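Local coordinates for kinetochore protein Mis16 (Schizosaccharomyces japonicus, PDB 4XYH) that binds histone H4 and the CENP-A chaperone Scm3, and as a WD-repeat kinetochore protein probably helps to place CENP-A at centromeres, at residues S255-C258 against T259-H263; W309-R312 against R313-Q316. All blocks are in the same frame, centred on the assembly; numbering follows the deposited sequence.

Interaction 1: residues S255-C258 against T259-H263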
ATOM      1  N   SER A 255       7.799 -12.310  -1.257  1.00 17.20           N
ATOM      2  CA  SER A 255       9.232 -12.071  -1.071  1.00 16.68           C
ATOM      3  C   SER A 255       9.997 -11.969  -2.397  1.00 17.57           C
ATOM      4  O   SER A 255       9.540 -12.462  -3.429  1.00 16.96           O
ATOM      5  CB  SER A 255       9.825 -13.206  -0.208  1.00 17.24           C
ATOM      6  OG  SER A 255      11.243 -13.242  -0.221  1.00 16.79           O
ATOM      7  N   ASP A 256      11.174 -11.351  -2.352  1.00 18.24           N
ATOM      8  CA  ASP A 256      12.130 -11.414  -3.454  1.00 17.99           C
ATOM      9  C   ASP A 256      12.505 -12.871  -3.816  1.00 20.84           C
ATOM     10  O   ASP A 256      12.988 -13.140  -4.921  1.00 23.34           O
ATOM     11  CB  ASP A 256      13.400 -10.621  -3.111  1.00 19.14           C
ATOM     12  CG  ASP A 256      13.373  -9.176  -3.645  1.00 25.34           C
ATOM     13  OD1 ASP A 256      12.281  -8.651  -3.950  1.00 24.33           O
ATOM     14  OD2 ASP A 256      14.456  -8.551  -3.748  1.00 28.93           O
ATOM     15  N   ASP A 257      12.262 -13.813  -2.908  1.00 17.07           N
ATOM     16  CA  ASP A 257      12.622 -15.203  -3.167  1.00 17.66           C
ATOM     17  C   ASP A 257      11.597 -15.904  -4.061  1.00 21.25           C
ATOM     18  O   ASP A 257      11.660 -17.133  -4.238  1.00 18.77           O
ATOM     19  CB  ASP A 257      12.820 -15.970  -1.845  1.00 16.70           C
ATOM     20  CG  ASP A 257      11.511 -16.293  -1.110  1.00 18.05           C
ATOM     21  OD1 ASP A 257      10.393 -16.121  -1.663  1.00 16.68           O
ATOM     22  OD2 ASP A 257      11.621 -16.746   0.057  1.00 20.21           O
ATOM     23  N   CYS A 258      10.648 -15.113  -4.577  1.00 19.39           N
ATOM     24  CA  CYS A 258       9.615 -15.546  -5.543  1.00 20.32           C
ATOM     25  C   CYS A 258       8.442 -16.327  -4.967  1.00 18.94           C
ATOM     26  O   CYS A 258       7.575 -16.743  -5.728  1.00 21.25           O
ATOM     27  CB  CYS A 258      10.238 -16.387  -6.672  1.00 21.77           C
ATOM     28  SG  CYS A 258      11.518 -15.503  -7.538  1.00 25.21           S
ATOM     29  N   THR A 259       8.394 -16.535  -3.650  1.00 16.69           N
ATOM     30  CA  THR A 259       7.298 -17.340  -3.096  1.00 20.35           C
ATOM     31  C   THR A 259       6.123 -16.536  -2.538  1.00 23.23           C
ATOM     32  O   THR A 259       6.254 -15.361  -2.159  1.00 20.36           O
ATOM     33  CB  THR A 259       7.786 -18.280  -1.979  1.00 18.86           C
ATOM     34  OG1 THR A 259       8.227 -17.517  -0.844  1.00 15.67           O
ATOM     35  CG2 THR A 259       8.918 -19.170  -2.487  1.00 21.19           C
ATOM     36  N   LEU A 260       4.973 -17.204  -2.511  1.00 20.64           N
ATOM     37  CA  LEU A 260       3.758 -16.719  -1.889  1.00 16.89           C
ATOM     38  C   LEU A 260       3.472 -17.689  -0.777  1.00 21.00           C
ATOM     39  O   LEU A 260       3.373 -18.888  -1.030  1.00 21.44           O
ATOM     40  CB  LEU A 260       2.601 -16.690  -2.888  1.00 17.51           C
ATOM     41  CG  LEU A 260       1.188 -16.565  -2.315  1.00 20.66           C
ATOM     42  CD1 LEU A 260       0.968 -15.165  -1.714  1.00 16.03           C
ATOM     43  CD2 LEU A 260       0.130 -16.866  -3.396  1.00 19.17           C
ATOM     44  N   GLN A 261       3.364 -17.217   0.458  1.00 19.58           N
ATOM     45  CA  GLN A 261       3.190 -18.160   1.561  1.00 19.95           C
ATOM     46  C   GLN A 261       1.996 -17.795   2.428  1.00 21.36           C
ATOM     47  O   GLN A 261       1.606 -16.632   2.524  1.00 21.41           O
ATOM     48  CB  GLN A 261       4.468 -18.264   2.409  1.00 17.74           C
ATOM     49  CG  GLN A 261       5.745 -18.549   1.597  1.00 22.38           C
ATOM     50  CD  GLN A 261       6.915 -18.973   2.463  1.00 21.79           C
ATOM     51  OE1 GLN A 261       6.726 -19.507   3.545  1.00 23.92           O
ATOM     52  NE2 GLN A 261       8.130 -18.734   1.986  1.00 18.49           N
ATOM     53  N   ILE A 262       1.398 -18.816   3.032  1.00 22.55           N
ATOM     54  CA  ILE A 262       0.285 -18.627   3.949  1.00 20.29           C
ATOM     55  C   ILE A 262       0.741 -19.123   5.295  1.00 23.97           C
ATOM     56  O   ILE A 262       1.261 -20.233   5.406  1.00 25.19           O
ATOM     57  CB  ILE A 262      -0.981 -19.390   3.508  1.00 21.64           C
ATOM     58  CG1 ILE A 262      -1.405 -18.950   2.106  1.00 19.31           C
ATOM     59  CG2 ILE A 262      -2.098 -19.174   4.517  1.00 16.99           C
ATOM     60  CD1 ILE A 262      -1.874 -17.500   2.044  1.00 19.36           C
ATOM     61  N   HIS A 263       0.580 -18.296   6.315  1.00 20.72           N
ATOM     62  CA  HIS A 263       1.022 -18.675   7.637  1.00 23.33           C
ATOM     63  C   HIS A 263      -0.167 -18.754   8.557  1.00 25.25           C
ATOM     64  O   HIS A 263      -1.088 -17.934   8.451  1.00 23.23           O
ATOM     65  CB  HIS A 263       2.044 -17.674   8.178  1.00 22.49           C
ATOM     66  CG  HIS A 263       3.085 -17.286   7.180  1.00 21.52           C
ATOM     67  ND1 HIS A 263       4.244 -18.006   6.999  1.00 16.03           N
ATOM     68  CD2 HIS A 263       3.129 -16.272   6.283  1.00 17.79           C
ATOM     69  CE1 HIS A 263       4.962 -17.450   6.041  1.00 20.62           C
ATOM     70  NE2 HIS A 263       4.309 -16.392   5.596  1.00 23.11           N
TER

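Interaction 2: residues W309-R312 against R313-Q316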
ATOM      1  N   TRP A 309      -5.041 -15.495  -7.706  1.00 20.88           N
ATOM      2  CA  TRP A 309      -4.980 -16.817  -7.106  1.00 20.29           C
ATOM      3  C   TRP A 309      -6.209 -17.114  -6.262  1.00 24.86           C
ATOM      4  O   TRP A 309      -6.813 -16.215  -5.666  1.00 26.10           O
ATOM      5  CB  TRP A 309      -3.744 -16.970  -6.207  1.00 23.26           C
ATOM      6  CG  TRP A 309      -2.461 -16.573  -6.804  1.00 20.91           C
ATOM      7  CD1 TRP A 309      -1.934 -15.311  -6.851  1.00 21.05           C
ATOM      8  CD2 TRP A 309      -1.498 -17.435  -7.421  1.00 18.99           C
ATOM      9  NE1 TRP A 309      -0.706 -15.337  -7.463  1.00 20.23           N
ATOM     10  CE2 TRP A 309      -0.417 -16.627  -7.829  1.00 17.85           C
ATOM     11  CE3 TRP A 309      -1.443 -18.811  -7.661  1.00 22.48           C
ATOM     12  CZ2 TRP A 309       0.701 -17.146  -8.478  1.00 22.05           C
ATOM     13  CZ3 TRP A 309      -0.331 -19.329  -8.312  1.00 26.01           C
ATOM     14  CH2 TRP A 309       0.727 -18.499  -8.709  1.00 23.22           C
ATOM     15  N   ASP A 310      -6.560 -18.386  -6.197  1.00 20.90           N
ATOM     16  CA  ASP A 310      -7.537 -18.859  -5.235  1.00 20.90           C
ATOM     17  C   ASP A 310      -6.795 -19.727  -4.215  1.00 22.28           C
ATOM     18  O   ASP A 310      -5.985 -20.568  -4.601  1.00 22.09           O
ATOM     19  CB  ASP A 310      -8.647 -19.645  -5.929  1.00 22.40           C
ATOM     20  CG  ASP A 310      -9.757 -20.051  -4.975  1.00 23.10           C
ATOM     21  OD1 ASP A 310      -9.509 -20.867  -4.062  1.00 23.34           O
ATOM     22  OD2 ASP A 310     -10.882 -19.547  -5.142  1.00 24.71           O
ATOM     23  N   LEU A 311      -7.064 -19.516  -2.928  1.00 21.90           N
ATOM     24  CA  LEU A 311      -6.391 -20.246  -1.845  1.00 23.65           C
ATOM     25  C   LEU A 311      -6.565 -21.756  -1.929  1.00 25.02           C
ATOM     26  O   LEU A 311      -5.800 -22.517  -1.323  1.00 25.22           O
ATOM     27  CB  LEU A 311      -6.901 -19.774  -0.470  1.00 19.47           C
ATOM     28  CG  LEU A 311      -6.451 -18.426   0.101  1.00 24.22           C
ATOM     29  CD1 LEU A 311      -7.176 -18.154   1.418  1.00 26.09           C
ATOM     30  CD2 LEU A 311      -4.947 -18.407   0.306  1.00 22.01           C
ATOM     31  N   ARG A 312      -7.582 -22.194  -2.659  1.00 24.11           N
ATOM     32  CA  ARG A 312      -7.902 -23.621  -2.701  1.00 27.55           C
ATOM     33  C   ARG A 312      -7.153 -24.314  -3.827  1.00 23.35           C
ATOM     34  O   ARG A 312      -7.236 -25.521  -3.979  1.00 25.30           O
ATOM     35  CB  ARG A 312      -9.413 -23.822  -2.833  1.00 18.78           C
ATOM     36  CG  ARG A 312     -10.200 -23.394  -1.603  1.00 20.17           C
ATOM     37  CD  ARG A 312     -11.671 -23.187  -1.921  1.00 18.77           C
ATOM     38  NE  ARG A 312     -11.872 -22.146  -2.932  1.00 22.09           N
ATOM     39  CZ  ARG A 312     -13.053 -21.655  -3.306  1.00 26.38           C
ATOM     40  NH1 ARG A 312     -14.175 -22.095  -2.764  1.00 25.01           N
ATOM     41  NH2 ARG A 312     -13.111 -20.710  -4.231  1.00 24.98           N
ATOM     42  N   ARG A 313      -6.405 -23.530  -4.599  1.00 27.14           N
ATOM     43  CA  ARG A 313      -5.624 -24.060  -5.720  1.00 25.91           C
ATOM     44  C   ARG A 313      -4.377 -23.213  -6.019  1.00 24.98           C
ATOM     45  O   ARG A 313      -4.214 -22.724  -7.131  1.00 24.35           O
ATOM     46  CB  ARG A 313      -6.517 -24.160  -6.979  1.00 25.14           C
ATOM     47  CG  ARG A 313      -5.998 -25.053  -8.105  1.00 23.70           C
ATOM     48  CD  ARG A 313      -6.783 -24.822  -9.387  1.00 30.63           C
ATOM     49  NE  ARG A 313      -6.349 -23.614 -10.092  1.00 27.69           N
ATOM     50  CZ  ARG A 313      -6.847 -23.185 -11.251  1.00 33.00           C
ATOM     51  NH1 ARG A 313      -7.818 -23.855 -11.854  1.00 33.17           N
ATOM     52  NH2 ARG A 313      -6.362 -22.089 -11.817  1.00 28.89           N
ATOM     53  N   LEU A 314      -3.501 -23.046  -5.038  1.00 22.51           N
ATOM     54  CA  LEU A 314      -2.312 -22.209  -5.233  1.00 26.13           C
ATOM     55  C   LEU A 314      -1.268 -22.825  -6.171  1.00 30.12           C
ATOM     56  O   LEU A 314      -0.313 -22.160  -6.586  1.00 30.94           O
ATOM     57  CB  LEU A 314      -1.673 -21.882  -3.883  1.00 23.73           C
ATOM     58  CG  LEU A 314      -2.502 -20.940  -2.990  1.00 23.13           C
ATOM     59  CD1 LEU A 314      -1.717 -20.513  -1.750  1.00 22.92           C
ATOM     60  CD2 LEU A 314      -2.922 -19.724  -3.785  1.00 22.18           C
ATOM     61  N   ASN A 315      -1.464 -24.087  -6.530  1.00 28.41           N
ATOM     62  CA  ASN A 315      -0.557 -24.759  -7.451  1.00 28.63           C
ATOM     63  C   ASN A 315      -0.807 -24.352  -8.890  1.00 26.63           C
ATOM     64  O   ASN A 315      -0.058 -24.725  -9.783  1.00 32.88           O
ATOM     65  CB  ASN A 315      -0.699 -26.270  -7.326  1.00 27.13           C
ATOM     66  CG  ASN A 315      -2.135 -26.723  -7.506  1.00 41.19           C
ATOM     67  OD1 ASN A 315      -2.899 -26.786  -6.535  1.00 43.66           O
ATOM     68  ND2 ASN A 315      -2.523 -27.012  -8.755  1.00 35.52           N
ATOM     69  N   GLN A 316      -1.877 -23.603  -9.118  1.00 26.80           N
ATOM     70  CA  GLN A 316      -2.217 -23.177 -10.467  1.00 28.36           C
ATOM     71  C   GLN A 316      -2.962 -21.845 -10.432  1.00 29.60           C
ATOM     72  O   GLN A 316      -4.109 -21.750  -9.978  1.00 23.49           O
ATOM     73  CB  GLN A 316      -3.044 -24.252 -11.187  1.00 27.99           C
ATOM     74  CG  GLN A 316      -3.475 -23.861 -12.580  1.00 27.77           C
ATOM     75  CD  GLN A 316      -4.477 -24.839 -13.174  1.00 36.80           C
ATOM     76  OE1 GLN A 316      -4.787 -25.867 -12.567  1.00 39.48           O
ATOM     77  NE2 GLN A 316      -5.001 -24.517 -14.357  1.00 36.67           N
TER
HETATM   78  O   HOH W   1      -5.149 -20.168  -7.891  1.00 25.83           O
HETATM   79  O   HOH W   2      -4.219 -24.394  -2.497  1.00 29.81           O

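Interaction 1: residues S255-C258 against T259-H263
CG of Asp257 (chi1 74°) and OG1 of Thr259 (chi1 66°) both stand between the backbone N and the carbonyl carbon of their own residue, and carboxylate and hydroxyl meet. OD1 of Asp257 takes two donors of Thr259. The backbone N of Thr259 meets OD1 of Asp257 at 2.8 Å, nearly along the C-O axis. The hydroxyl OG1 of Thr259 gives its proton to the syn side of Asp257 OD1 at 2.7 Å, somewhat out of the carboxylate plane. Ser255 to Cys258 form the type I beta turn that joins strands 250-255 and 259-264 in a four-stranded antiparallel blade of the WD40 beta-propeller. At its start Ser255 OG accepts from the backbone N of Asp257 at 2.9 Å, an ST turn. The chain of bonds runs on along the strand, where NE2 of Gln261 donates to OG1 of Thr259 at 3.1 Å, in the plane of its own amide; the same NE2 also bonds Arg233 O. OD2 of Asp257 is held by Thr235 N and His234 ND1, which ties the turn to the loop ahead of strand 238-243. With an alanine here in place of Asp257, the backbone N and hydroxyl of Thr259 would probably lose their shared acceptor, and His234 and Thr235 the carboxylate that ties them to the turn.

Interaction 2: residues W309-R312 against R313-Q316
Asp310 and Arg313 are joined by the backbone bond of a type I turn, Arg313 N to Asp310 O at 3.0 Å. A second type I turn, Arg313 to Gln316, follows at once and shares Arg313 with the first. Charge secures the first turn: Arg312, whose guanidinium also makes a cation-pi contact with Tyr295, grips the Asp310 carboxylate side-on, NE to OD1 at 2.9 Å and NH2 to OD2 at 2.7 Å, both oxygens lying close to the guanidinium plane. The anti lone pair of Asp310 OD1 also takes the backbone N of Arg312 at 2.7 Å, an Asx turn. Arg313 bends at chi3 (79°) and brings NE and NH2 to the single atom Gln316 O, from the same face of that carbonyl, while the amide carbon CD of Gln316 lies over one face of the guanidinium. Two waters bridge the backbone, one between Asp310 N and Gln316 O, the other between Leu311 O and Leu314 N. Apolar contact comes from Leu314, whose CD2 packs on CB of Trp309 at 3.8 Å. On the six-membered ring of the indole, CZ3 of Trp309 lies 3.3 Å from Leu314 O in an oblique approach, and NE1 bonds Thr299 OG1 on strand 296-301. Trp309-Asp310 is the WD dipeptide that gives WD40 repeats their name, here closing strand 306-310, the third of its blade, before the chain turns toward the outer strand 319-321.

Interaction 1 comes first along the chain and interaction 2 later, their centres 14 Å apart on the same side of the chain's centre. They belong to neighbouring four-stranded antiparallel blades: 255-263 turns into the third strand of one, and 309-316 leaves the third strand of the next. The two blades meet through apolar side chains, CD1 of Ile262 packing on CD2 of Leu311 at 3.6 Å, and CD2 of Leu260 approaching both Leu314 and Trp309. Strand 259-264 thus packs against the exit of strand 306-310. Such blade-to-blade packing builds the ring of the propeller, the scaffold on which Mis16 probably presents its histone-binding surfaces.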